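Local coordinates for protein phosphatidylserine synthase (Haemophilus influenzae, PDB 3HSI) that belongs to the phospholipase D superfamily and carries two PLD-type regions in one chain, each built around a mixed beta sheet flanked by helices, at residues Thr40-Leu45 with Gln67-Glu72; Asp123-Phe128 with Leu204-Arg209; Val275-Tyr280 with Gly367-Asp372; Asn334-Cys339 with Lys423-Leu428. One frame throughout, in Å; residues are numbered along the deposited sequence. Where two conformers were deposited one is given.

Interaction 1: Thr40-Leu45 with Gln67-Glu72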
# COMPACT_ATOMS: atom_id res chain seq x y z
N THR C 40 15.03 -13.73 -31.66
CA THR C 40 14.81 -14.18 -33.03
C THR C 40 13.32 -14.33 -33.37
O THR C 40 12.88 -13.90 -34.42
CB THR C 40 15.57 -15.46 -33.25
OG1 THR C 40 16.91 -15.23 -32.80
CG2 THR C 40 15.59 -15.84 -34.75
N GLN C 41 12.56 -14.95 -32.46
CA GLN C 41 11.12 -15.10 -32.63
C GLN C 41 10.37 -13.76 -32.74
O GLN C 41 9.60 -13.58 -33.68
CB GLN C 41 10.49 -16.00 -31.55
CG GLN C 41 10.59 -17.48 -31.85
CD GLN C 41 10.30 -17.84 -33.30
OE1 GLN C 41 9.25 -17.51 -33.83
NE2 GLN C 41 11.24 -18.49 -33.95
N ILE C 42 10.64 -12.83 -31.84
CA ILE C 42 10.06 -11.47 -31.93
C ILE C 42 10.26 -10.92 -33.35
O ILE C 42 9.31 -10.57 -34.01
CB ILE C 42 10.66 -10.49 -30.89
CG1 ILE C 42 10.27 -10.91 -29.48
CG2 ILE C 42 10.17 -9.04 -31.15
CD1 ILE C 42 11.17 -10.28 -28.44
N ILE C 43 11.50 -10.88 -33.81
CA ILE C 43 11.80 -10.37 -35.13
C ILE C 43 11.04 -11.07 -36.27
O ILE C 43 10.43 -10.40 -37.11
CB ILE C 43 13.31 -10.37 -35.39
CG1 ILE C 43 13.98 -9.41 -34.41
CG2 ILE C 43 13.59 -9.98 -36.86
CD1 ILE C 43 15.52 -9.36 -34.50
N GLU C 44 11.04 -12.39 -36.26
CA GLU C 44 10.38 -13.19 -37.29
C GLU C 44 8.84 -12.96 -37.30
O GLU C 44 8.18 -12.88 -38.38
CB GLU C 44 10.67 -14.66 -36.99
CG GLU C 44 10.41 -15.58 -38.12
CD GLU C 44 10.91 -17.00 -37.84
OE1 GLU C 44 11.60 -17.21 -36.82
OE2 GLU C 44 10.60 -17.90 -38.65
N LEU C 45 8.29 -12.85 -36.10
CA LEU C 45 6.86 -12.62 -35.94
C LEU C 45 6.44 -11.21 -36.39
O LEU C 45 5.37 -11.06 -37.03
CB LEU C 45 6.43 -12.88 -34.48
CG LEU C 45 6.37 -14.38 -34.15
CD1 LEU C 45 6.00 -14.55 -32.69
CD2 LEU C 45 5.39 -15.15 -35.10
N GLN C 67 15.86 -0.49 -30.01
CA GLN C 67 15.92 0.19 -31.27
C GLN C 67 15.78 -0.78 -32.43
O GLN C 67 15.08 -0.48 -33.41
CB GLN C 67 17.24 0.97 -31.39
CG GLN C 67 17.40 1.76 -32.71
CD GLN C 67 16.48 2.98 -32.78
OE1 GLN C 67 16.61 3.92 -31.99
NE2 GLN C 67 15.52 2.96 -33.72
N GLU C 68 16.45 -1.92 -32.34
CA GLU C 68 16.35 -2.94 -33.37
C GLU C 68 14.91 -3.44 -33.47
O GLU C 68 14.36 -3.56 -34.57
CB GLU C 68 17.28 -4.10 -33.05
CG GLU C 68 17.48 -5.04 -34.23
CD GLU C 68 18.44 -6.18 -33.92
OE1 GLU C 68 19.17 -6.13 -32.89
OE2 GLU C 68 18.47 -7.14 -34.73
N ILE C 69 14.26 -3.66 -32.33
CA ILE C 69 12.88 -4.15 -32.38
C ILE C 69 11.95 -3.09 -32.94
O ILE C 69 11.13 -3.39 -33.82
CB ILE C 69 12.36 -4.71 -31.03
CG1 ILE C 69 13.26 -5.84 -30.51
CG2 ILE C 69 10.92 -5.21 -31.17
CD1 ILE C 69 13.71 -6.87 -31.58
N LEU C 70 12.09 -1.85 -32.47
CA LEU C 70 11.21 -0.77 -32.93
C LEU C 70 11.41 -0.49 -34.42
O LEU C 70 10.44 -0.20 -35.13
CB LEU C 70 11.40 0.49 -32.10
CG LEU C 70 10.41 1.63 -32.33
CD1 LEU C 70 8.97 1.10 -32.23
CD2 LEU C 70 10.64 2.76 -31.33
N ASP C 71 12.65 -0.59 -34.88
CA ASP C 71 12.97 -0.53 -36.32
C ASP C 71 12.23 -1.57 -37.16
O ASP C 71 11.78 -1.25 -38.26
CB ASP C 71 14.45 -0.71 -36.56
CG ASP C 71 15.23 0.52 -36.22
OD1 ASP C 71 14.62 1.62 -36.18
OD2 ASP C 71 16.45 0.40 -35.98
N GLU C 72 12.14 -2.80 -36.65
CA GLU C 72 11.36 -3.85 -37.30
C GLU C 72 9.88 -3.48 -37.42
O GLU C 72 9.28 -3.71 -38.47
CB GLU C 72 11.51 -5.22 -36.61
CG GLU C 72 12.92 -5.82 -36.67
CD GLU C 72 13.37 -6.21 -38.06
OE1 GLU C 72 12.54 -6.38 -38.99
OE2 GLU C 72 14.60 -6.32 -38.23

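Interaction 2: Asp123-Phe128 with Leu204-Arg209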
# COMPACT_ATOMS: atom_id res chain seq x y z
N ASP C 123 1.10 7.81 -39.50
CA ASP C 123 1.56 8.59 -38.36
C ASP C 123 0.64 8.40 -37.15
O ASP C 123 0.32 9.34 -36.45
CB ASP C 123 1.71 10.06 -38.79
CG ASP C 123 2.09 10.97 -37.64
OD1 ASP C 123 2.92 10.59 -36.78
OD2 ASP C 123 1.55 12.10 -37.64
N PRO C 124 0.24 7.16 -36.89
CA PRO C 124 -0.63 6.94 -35.75
C PRO C 124 0.15 6.87 -34.42
O PRO C 124 1.38 6.82 -34.41
CB PRO C 124 -1.24 5.57 -36.07
CG PRO C 124 -0.10 4.85 -36.69
CD PRO C 124 0.63 5.89 -37.52
N ASN C 125 -0.58 6.90 -33.31
CA ASN C 125 0.01 6.60 -32.00
C ASN C 125 0.16 5.09 -31.89
O ASN C 125 -0.76 4.36 -32.24
CB ASN C 125 -0.94 7.07 -30.89
CG ASN C 125 -1.15 8.58 -30.89
OD1 ASN C 125 -0.22 9.35 -31.02
ND2 ASN C 125 -2.39 8.99 -30.69
N MSE C 126 1.32 4.64 -31.41
CA MSE C 126 1.61 3.22 -31.23
C MSE C 126 2.00 2.85 -29.79
O MSE C 126 1.78 1.72 -29.36
CB MSE C 126 2.70 2.77 -32.21
CG MSE C 126 2.28 2.94 -33.65
SE MSE C 126 3.40 2.02 -34.94
CE MSE C 126 2.04 1.86 -36.28
N PHE C 127 2.57 3.81 -29.06
CA PHE C 127 3.01 3.60 -27.69
C PHE C 127 2.08 4.26 -26.70
O PHE C 127 1.88 5.48 -26.72
CB PHE C 127 4.42 4.15 -27.47
CG PHE C 127 5.48 3.29 -28.05
CD1 PHE C 127 5.99 2.22 -27.33
CD2 PHE C 127 5.96 3.53 -29.32
CE1 PHE C 127 6.96 1.41 -27.87
CE2 PHE C 127 6.94 2.73 -29.87
CZ PHE C 127 7.43 1.65 -29.14
N PHE C 128 1.53 3.43 -25.81
CA PHE C 128 0.59 3.89 -24.81
C PHE C 128 1.06 3.55 -23.41
O PHE C 128 1.50 2.44 -23.16
CB PHE C 128 -0.78 3.27 -25.09
CG PHE C 128 -1.32 3.57 -26.47
CD1 PHE C 128 -2.11 4.70 -26.69
CD2 PHE C 128 -0.99 2.74 -27.56
CE1 PHE C 128 -2.59 4.97 -27.97
CE2 PHE C 128 -1.47 3.04 -28.84
CZ PHE C 128 -2.28 4.13 -29.03
N LEU C 204 2.38 7.71 -25.24
CA LEU C 204 3.67 8.18 -24.77
C LEU C 204 4.55 8.70 -25.90
O LEU C 204 5.60 9.29 -25.64
CB LEU C 204 4.40 7.06 -24.04
CG LEU C 204 3.79 6.68 -22.68
CD1 LEU C 204 4.34 5.35 -22.27
CD2 LEU C 204 4.00 7.74 -21.60
N ASP C 205 4.12 8.49 -27.15
CA ASP C 205 4.91 8.91 -28.28
C ASP C 205 4.47 10.28 -28.83
O ASP C 205 4.63 10.54 -30.00
CB ASP C 205 4.92 7.84 -29.38
CG ASP C 205 3.51 7.41 -29.81
OD1 ASP C 205 2.51 8.06 -29.41
OD2 ASP C 205 3.41 6.42 -30.57
N VAL C 206 3.90 11.12 -27.98
CA VAL C 206 3.64 12.51 -28.33
C VAL C 206 4.25 13.42 -27.28
O VAL C 206 4.44 13.02 -26.14
CB VAL C 206 2.10 12.87 -28.43
CG1 VAL C 206 1.43 12.15 -29.58
CG2 VAL C 206 1.37 12.63 -27.11
N THR C 207 4.48 14.68 -27.68
CA THR C 207 5.17 15.66 -26.84
C THR C 207 4.28 16.15 -25.71
O THR C 207 4.74 16.40 -24.60
CB THR C 207 5.70 16.87 -27.67
OG1 THR C 207 4.62 17.44 -28.42
CG2 THR C 207 6.77 16.43 -28.65
N ASN C 208 3.00 16.28 -26.04
CA ASN C 208 2.01 16.73 -25.10
C ASN C 208 1.45 15.53 -24.35
O ASN C 208 0.45 14.93 -24.76
CB ASN C 208 0.91 17.54 -25.81
CG ASN C 208 0.41 16.87 -27.09
OD1 ASN C 208 1.19 16.36 -27.89
ND2 ASN C 208 -0.91 16.89 -27.28
N ARG C 209 2.14 15.15 -23.28
CA ARG C 209 1.62 14.13 -22.37
C ARG C 209 1.16 14.84 -21.12
O ARG C 209 1.87 15.71 -20.62
CB ARG C 209 2.69 13.14 -21.95
CG ARG C 209 3.34 12.42 -23.06
CD ARG C 209 4.27 11.40 -22.48
NE ARG C 209 5.58 11.94 -22.12
CZ ARG C 209 6.53 12.21 -23.02
NH1 ARG C 209 6.28 12.04 -24.31
NH2 ARG C 209 7.71 12.66 -22.62

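Interaction 3: Val275-Tyr280 with Gly367-Asp372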
# COMPACT_ATOMS: atom_id res chain seq x y z
N VAL C 275 6.61 -27.56 -8.46
CA VAL C 275 7.83 -26.87 -8.86
C VAL C 275 7.52 -25.40 -8.97
O VAL C 275 6.50 -25.02 -9.51
CB VAL C 275 8.36 -27.40 -10.24
CG1 VAL C 275 9.67 -26.70 -10.63
CG2 VAL C 275 8.57 -28.94 -10.17
N ILE C 276 8.42 -24.56 -8.50
CA ILE C 276 8.22 -23.12 -8.54
C ILE C 276 9.50 -22.46 -9.03
O ILE C 276 10.60 -22.85 -8.62
CB ILE C 276 7.97 -22.58 -7.11
CG1 ILE C 276 6.72 -23.20 -6.49
CG2 ILE C 276 7.89 -21.05 -7.11
CD1 ILE C 276 6.64 -22.96 -4.93
N CYS C 277 9.35 -21.52 -9.95
CA CYS C 277 10.43 -20.60 -10.32
C CYS C 277 10.03 -19.23 -9.85
O CYS C 277 8.89 -18.81 -10.06
CB CYS C 277 10.62 -20.57 -11.83
SG CYS C 277 11.69 -21.89 -12.41
N THR C 278 10.95 -18.53 -9.21
CA THR C 278 10.72 -17.16 -8.83
C THR C 278 12.08 -16.47 -8.92
O THR C 278 13.12 -17.11 -8.60
CB THR C 278 10.08 -17.06 -7.37
OG1 THR C 278 9.84 -15.70 -7.03
CG2 THR C 278 10.99 -17.62 -6.32
N PRO C 279 12.12 -15.19 -9.34
CA PRO C 279 13.39 -14.45 -9.39
C PRO C 279 14.05 -14.28 -8.02
O PRO C 279 15.23 -14.63 -7.85
CB PRO C 279 12.99 -13.09 -9.94
CG PRO C 279 11.61 -13.30 -10.51
CD PRO C 279 10.97 -14.34 -9.72
N TYR C 280 13.28 -13.77 -7.06
CA TYR C 280 13.75 -13.52 -5.67
C TYR C 280 12.99 -14.46 -4.76
O TYR C 280 11.80 -14.66 -4.96
CB TYR C 280 13.46 -12.06 -5.23
CG TYR C 280 13.50 -11.07 -6.38
CD1 TYR C 280 14.72 -10.68 -6.94
CD2 TYR C 280 12.33 -10.59 -6.96
CE1 TYR C 280 14.79 -9.81 -8.03
CE2 TYR C 280 12.37 -9.71 -8.07
CZ TYR C 280 13.62 -9.32 -8.59
OH TYR C 280 13.70 -8.46 -9.67
N GLY C 367 7.39 -19.26 -12.69
CA GLY C 367 6.59 -20.40 -13.14
C GLY C 367 6.10 -21.24 -11.98
O GLY C 367 6.63 -21.19 -10.86
N VAL C 368 5.02 -21.96 -12.24
CA VAL C 368 4.46 -22.92 -11.26
C VAL C 368 4.08 -24.14 -12.05
O VAL C 368 3.46 -24.02 -13.10
CB VAL C 368 3.21 -22.38 -10.50
CG1 VAL C 368 2.62 -23.48 -9.63
CG2 VAL C 368 3.55 -21.12 -9.63
N TRP C 369 4.51 -25.30 -11.59
CA TRP C 369 4.10 -26.55 -12.16
C TRP C 369 3.52 -27.43 -11.06
O TRP C 369 4.15 -27.64 -10.03
CB TRP C 369 5.29 -27.28 -12.77
CG TRP C 369 6.00 -26.68 -13.93
CD1 TRP C 369 5.92 -27.09 -15.24
CD2 TRP C 369 7.00 -25.63 -13.90
NE1 TRP C 369 6.80 -26.34 -16.03
CE2 TRP C 369 7.48 -25.46 -15.23
CE3 TRP C 369 7.54 -24.84 -12.89
CZ2 TRP C 369 8.47 -24.52 -15.56
CZ3 TRP C 369 8.53 -23.92 -13.22
CH2 TRP C 369 8.98 -23.77 -14.54
N VAL C 370 2.33 -27.97 -11.31
CA VAL C 370 1.65 -28.86 -10.35
C VAL C 370 1.59 -30.26 -10.92
O VAL C 370 1.01 -30.49 -11.99
CB VAL C 370 0.24 -28.33 -10.03
CG1 VAL C 370 -0.55 -29.35 -9.13
CG2 VAL C 370 0.39 -26.96 -9.34
N ASP C 371 2.26 -31.18 -10.23
CA ASP C 371 2.32 -32.60 -10.67
C ASP C 371 2.62 -32.61 -12.19
O ASP C 371 3.50 -31.87 -12.64
CB ASP C 371 1.02 -33.33 -10.30
CG ASP C 371 0.66 -33.18 -8.81
OD1 ASP C 371 1.55 -33.09 -7.95
OD2 ASP C 371 -0.54 -33.15 -8.47
N ASP C 372 1.87 -33.38 -12.98
CA ASP C 372 2.03 -33.39 -14.44
C ASP C 372 0.77 -32.85 -15.13
O ASP C 372 0.51 -33.13 -16.31
CB ASP C 372 2.35 -34.81 -14.94
CG ASP C 372 1.44 -35.87 -14.29
OD1 ASP C 372 0.56 -35.49 -13.45
OD2 ASP C 372 1.61 -37.08 -14.61

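Interaction 4: Asn334-Cys339 with Lys423-Leu428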
# COMPACT_ATOMS: atom_id res chain seq x y z
N ASN C 334 16.77 -14.68 3.80
CA ASN C 334 15.44 -15.23 3.95
C ASN C 334 15.34 -16.68 3.43
O ASN C 334 14.74 -17.55 4.09
CB ASN C 334 14.37 -14.27 3.36
CG ASN C 334 13.97 -13.15 4.37
OD1 ASN C 334 13.51 -13.45 5.47
ND2 ASN C 334 14.18 -11.89 4.02
N LEU C 335 15.96 -16.95 2.29
CA LEU C 335 16.15 -18.33 1.81
C LEU C 335 16.92 -19.19 2.83
O LEU C 335 16.54 -20.32 3.14
CB LEU C 335 16.89 -18.31 0.49
CG LEU C 335 17.06 -19.69 -0.13
CD1 LEU C 335 15.68 -20.31 -0.43
CD2 LEU C 335 17.89 -19.55 -1.38
N ARG C 336 18.01 -18.66 3.37
CA ARG C 336 18.78 -19.44 4.35
C ARG C 336 17.92 -19.85 5.56
O ARG C 336 18.00 -20.99 6.03
CB ARG C 336 20.06 -18.72 4.80
CG ARG C 336 21.11 -19.67 5.41
CD ARG C 336 22.37 -18.90 5.74
NE ARG C 336 23.48 -19.74 6.19
CZ ARG C 336 23.71 -20.03 7.46
NH1 ARG C 336 22.91 -19.56 8.41
NH2 ARG C 336 24.74 -20.79 7.78
N ARG C 337 17.11 -18.91 6.06
CA ARG C 337 16.18 -19.19 7.14
C ARG C 337 15.14 -20.26 6.80
O ARG C 337 14.77 -21.09 7.64
CB ARG C 337 15.45 -17.90 7.56
CG ARG C 337 14.94 -17.97 8.98
CD ARG C 337 14.44 -16.62 9.50
NE ARG C 337 13.02 -16.40 9.20
CZ ARG C 337 12.56 -15.64 8.19
NH1 ARG C 337 13.41 -15.03 7.36
NH2 ARG C 337 11.25 -15.50 8.02
N PHE C 338 14.65 -20.21 5.57
CA PHE C 338 13.71 -21.19 5.06
C PHE C 338 14.32 -22.59 4.98
O PHE C 338 13.69 -23.57 5.36
CB PHE C 338 13.28 -20.75 3.66
CG PHE C 338 12.37 -21.69 2.97
CD1 PHE C 338 11.02 -21.76 3.31
CD2 PHE C 338 12.86 -22.50 1.91
CE1 PHE C 338 10.17 -22.64 2.61
CE2 PHE C 338 12.03 -23.36 1.20
CZ PHE C 338 10.68 -23.44 1.53
N CYS C 339 15.55 -22.66 4.50
CA CYS C 339 16.28 -23.93 4.37
C CYS C 339 16.66 -24.48 5.73
O CYS C 339 16.87 -25.69 5.88
CB CYS C 339 17.52 -23.74 3.52
SG CYS C 339 17.11 -23.36 1.77
N LYS C 423 22.68 -28.47 -0.77
CA LYS C 423 22.64 -29.64 0.10
C LYS C 423 22.33 -29.32 1.56
O LYS C 423 21.87 -30.19 2.30
CB LYS C 423 23.94 -30.46 -0.01
N HIS C 424 22.60 -28.11 2.01
CA HIS C 424 22.38 -27.82 3.44
C HIS C 424 22.34 -26.31 3.56
O HIS C 424 23.06 -25.64 2.83
CB HIS C 424 23.54 -28.39 4.29
CG HIS C 424 23.28 -28.37 5.76
ND1 HIS C 424 23.91 -27.47 6.61
CD2 HIS C 424 22.47 -29.12 6.55
CE1 HIS C 424 23.50 -27.68 7.85
NE2 HIS C 424 22.62 -28.66 7.84
N TYR C 425 21.51 -25.77 4.47
CA TYR C 425 21.34 -24.32 4.54
C TYR C 425 22.69 -23.62 4.77
O TYR C 425 22.86 -22.45 4.41
CB TYR C 425 20.31 -23.91 5.61
CG TYR C 425 20.75 -24.09 7.04
CD1 TYR C 425 20.53 -25.30 7.71
CD2 TYR C 425 21.38 -23.05 7.74
CE1 TYR C 425 20.94 -25.49 9.03
CE2 TYR C 425 21.76 -23.22 9.11
CZ TYR C 425 21.56 -24.44 9.73
OH TYR C 425 21.94 -24.63 11.04
N THR C 426 23.65 -24.35 5.34
CA THR C 426 24.97 -23.81 5.60
C THR C 426 25.80 -23.64 4.34
O THR C 426 26.84 -23.04 4.41
CB THR C 426 25.79 -24.68 6.58
OG1 THR C 426 25.79 -26.04 6.12
CG2 THR C 426 25.24 -24.61 8.00
N GLU C 427 25.35 -24.19 3.22
CA GLU C 427 25.98 -23.88 1.92
C GLU C 427 25.69 -22.45 1.45
O GLU C 427 26.41 -21.94 0.60
CB GLU C 427 25.56 -24.88 0.84
CG GLU C 427 26.23 -26.23 1.01
CD GLU C 427 25.86 -27.27 -0.05
OE1 GLU C 427 26.21 -28.46 0.21
OE2 GLU C 427 25.27 -26.96 -1.12
N LEU C 428 24.66 -21.82 1.99
CA LEU C 428 24.42 -20.40 1.71
C LEU C 428 25.20 -19.56 2.72
O LEU C 428 25.25 -19.89 3.90
CB LEU C 428 22.93 -20.06 1.81
CG LEU C 428 21.99 -20.65 0.79
CD1 LEU C 428 20.58 -20.54 1.29
CD2 LEU C 428 22.16 -19.96 -0.54
O HOH W 1 19.26 -27.39 5.29

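Interaction 1: Thr40-Leu45 with Gln67-Glu72
The flat groups here are two carboxylates, those of Glu68 and Glu72, and Ile43 reaches both with different branches. Its CG2 methyl lies over one face of the Glu72 carboxylate, 4.0 Å from Glu72 CD and about as far from OE2. Its CD1 methyl comes to the OE2 corner of Glu68 from above that carboxylate plane, with Ile43 CD1 3.7 Å from Glu68 OE2. The charges themselves are used elsewhere: Glu68 OE1 makes a salt bridge to Lys39 and Glu72 OE2 one to Arg47, both on helix 35-48, so both carboxylates are tied to the helix that carries Ile43, while no hydrogen bond links 40-45 to 67-72. Glu68 gets there with an extended chain, CG anti to the backbone N (chi1 -167°), whereas Glu72 folds at chi2 (-66°). Helices 35-48 and 64-79 run nearly parallel, their short axes 18° apart and 10.1 Å at closest approach. Helix 64-79 is the crossover helix of a beta-alpha-beta unit between the parallel strands 52-56 and 84-90, and helix 35-48 packs beside it in the PLD-type alpha/beta fold. The apolar part of the contact centres on Ile69. Its CD1 is 3.8 Å from CG1 of Ile43, the two chains crossing obliquely. Its CG2 meets CG2 of Ile42 at 3.9 Å, methyl against methyl, in side chains set about at right angles. Trp60, Leu164 and Ile46 also touch Ile69, which is buried.

Interaction 2: Asp123-Phe128 with Leu204-Arg209
A single carboxylate oxygen, Asp205 OD2, takes the backbone N-H groups of two successive residues. It does so at the entry to strand 127-130 of the N-terminal mixed sheet of this PLD-type fold, where that strand runs parallel to strand 84-90 and antiparallel to the short strand 202-203. Met126 N, of a residue modelled as selenomethionine, is 2.9 Å from Asp205 OD2 and meets its syn lone pair almost in line, with an N-H...O angle of 174°. Phe127 N, 3.1 Å from the same OD2, arrives instead from above the carboxylate plane. The Asp205 CG lies between its backbone N and carbonyl carbon (chi1 54°), the crowded position, and this turns the carboxylate toward the N-H groups of Met126 and Phe127. OD1 forms a salt bridge with Arg115, which also pairs with Asp123, so helix 107-118 helps to hold the carboxylate; two N-H donors and a cation would probably keep it ionised. Beside it the strand pairing itself persists for one more bond, Leu204 N to Phe127 O at 2.7 Å, the donor standing above the carbonyl plane. The Phe127 ring stands nearly perpendicular to the carboxylate (84°), with Asp205 OD2 at the ring edge, 4.1 Å from Phe127 CD2. That ring stacks with Tyr111 and meets Trp60 edge-to-face. Leu204 CD1 lies 3.9 Å from Phe128 C, the carbonyl carbon of the residue after Phe127. Farther back, the CG1 methyl of Val206 touches the side-chain oxygen of Asn125, CG1 to OD1 3.6 Å.

Interaction 3: Val275-Tyr280 with Gly367-Asp372
Two antiparallel neighbours of the C-terminal mixed sheet meet here: strand 273-277, which also runs parallel to strand 300-306, and strand 367-370, which passes on to strand 374-378. Val275 and Trp369 form a hydrogen-bonded pair, with Val275 N to Trp369 O and Trp369 N to Val275 O each 2.9 Å and both in the carbonyl planes. Ile276 and Val368 are the non-hydrogen-bonded pair between, and Cys277 with Gly367 is the next hydrogen-bonded one. There Cys277 N is 2.9 Å from Gly367 O, while the return bond, Gly367 N to Cys277 O, is longer at 3.1 Å and more bent (145°). On the face bearing Val275, Cys277 and Trp369, the indole, with CG anti to the carbonyl carbon (chi1 -65°), lies back along its own strand toward Gly367, whose CA is 4.4 Å from Trp369 CH2. Val275 CG1 touches Trp369 CE3 at 3.6 Å. Cys277 SG comes to the ring edge, 3.8 Å from Trp369 CZ3, a sulfur-aromatic contact made near the plane. Helix 405-415 covers the indole with Val408, Glu411 and Gln412. On the other face Ile276 and Val368 both touch Phe267 of helix 258-268. A sheet interior packed by helices on both faces is the alpha/beta/alpha layering of the PLD domain.

Interaction 4: Asn334-Cys339 with Lys423-Leu428
A helix-to-loop contact, partly buried, joins helix 327-341 to the segment that follows strand 419-421, near one rim of the C-terminal sheet. Arg336 carries most of it. Its chain is extended, CG anti to the backbone N (chi1 -160°), and runs antiparallel alongside the Leu428 side chain until NE gives a hydrogen bond to Leu428 O, 2.9 Å away. The bond lies close to the guanidinium plane, though above the carbonyl plane. Tyr425 turns its ring edge onto one guanidinium face, CD2 sitting 3.8 Å from Arg336 CZ, with the two planes 77° apart. Beneath this polar layer Leu428 CD1 packs against Leu335 CG at 3.9 Å, and Leu355 of strand 351-356 touches both leucines. Cys339 CB presses on Tyr425 CB at 3.5 Å. The Tyr425 ring is put there by chi1 of 71°, CG in the crowded position. A water takes the N-H of Tyr425 and donates to Cys339 O, 3.0 Å from it, bridging the backbones. The polar links thus use main-chain atoms of the loop, while side chains supply the packing; the nearby Glu430 side chain, also touching Arg336, may help to balance the guanidinium charge.

Overall arrangement
From the N terminus, interaction 1 closes first, bringing helix 64-79 beside helix 35-48, with strand 52-56 in the connection between them. Interaction 2 then closes a longer loop of 75 residues, joining 123-128 to 204-209 at the strand 127-130 end of the N-terminal sheet. These two are in series yet touch, Leu70 CD1 lying 3.5 Å from Phe127 CZ. Interaction 3 closes 86 residues by pairing strands 273-277 and 367-370; interaction 4 closes 83 by tying helix 327-341 to the loop after strand 419-421. They cross: 334-339 lies, along the chain, between 275-280 and 367-372, and 423-428 follows. Their centres are 19 Å apart, those of interactions 2 and 4 48 Å.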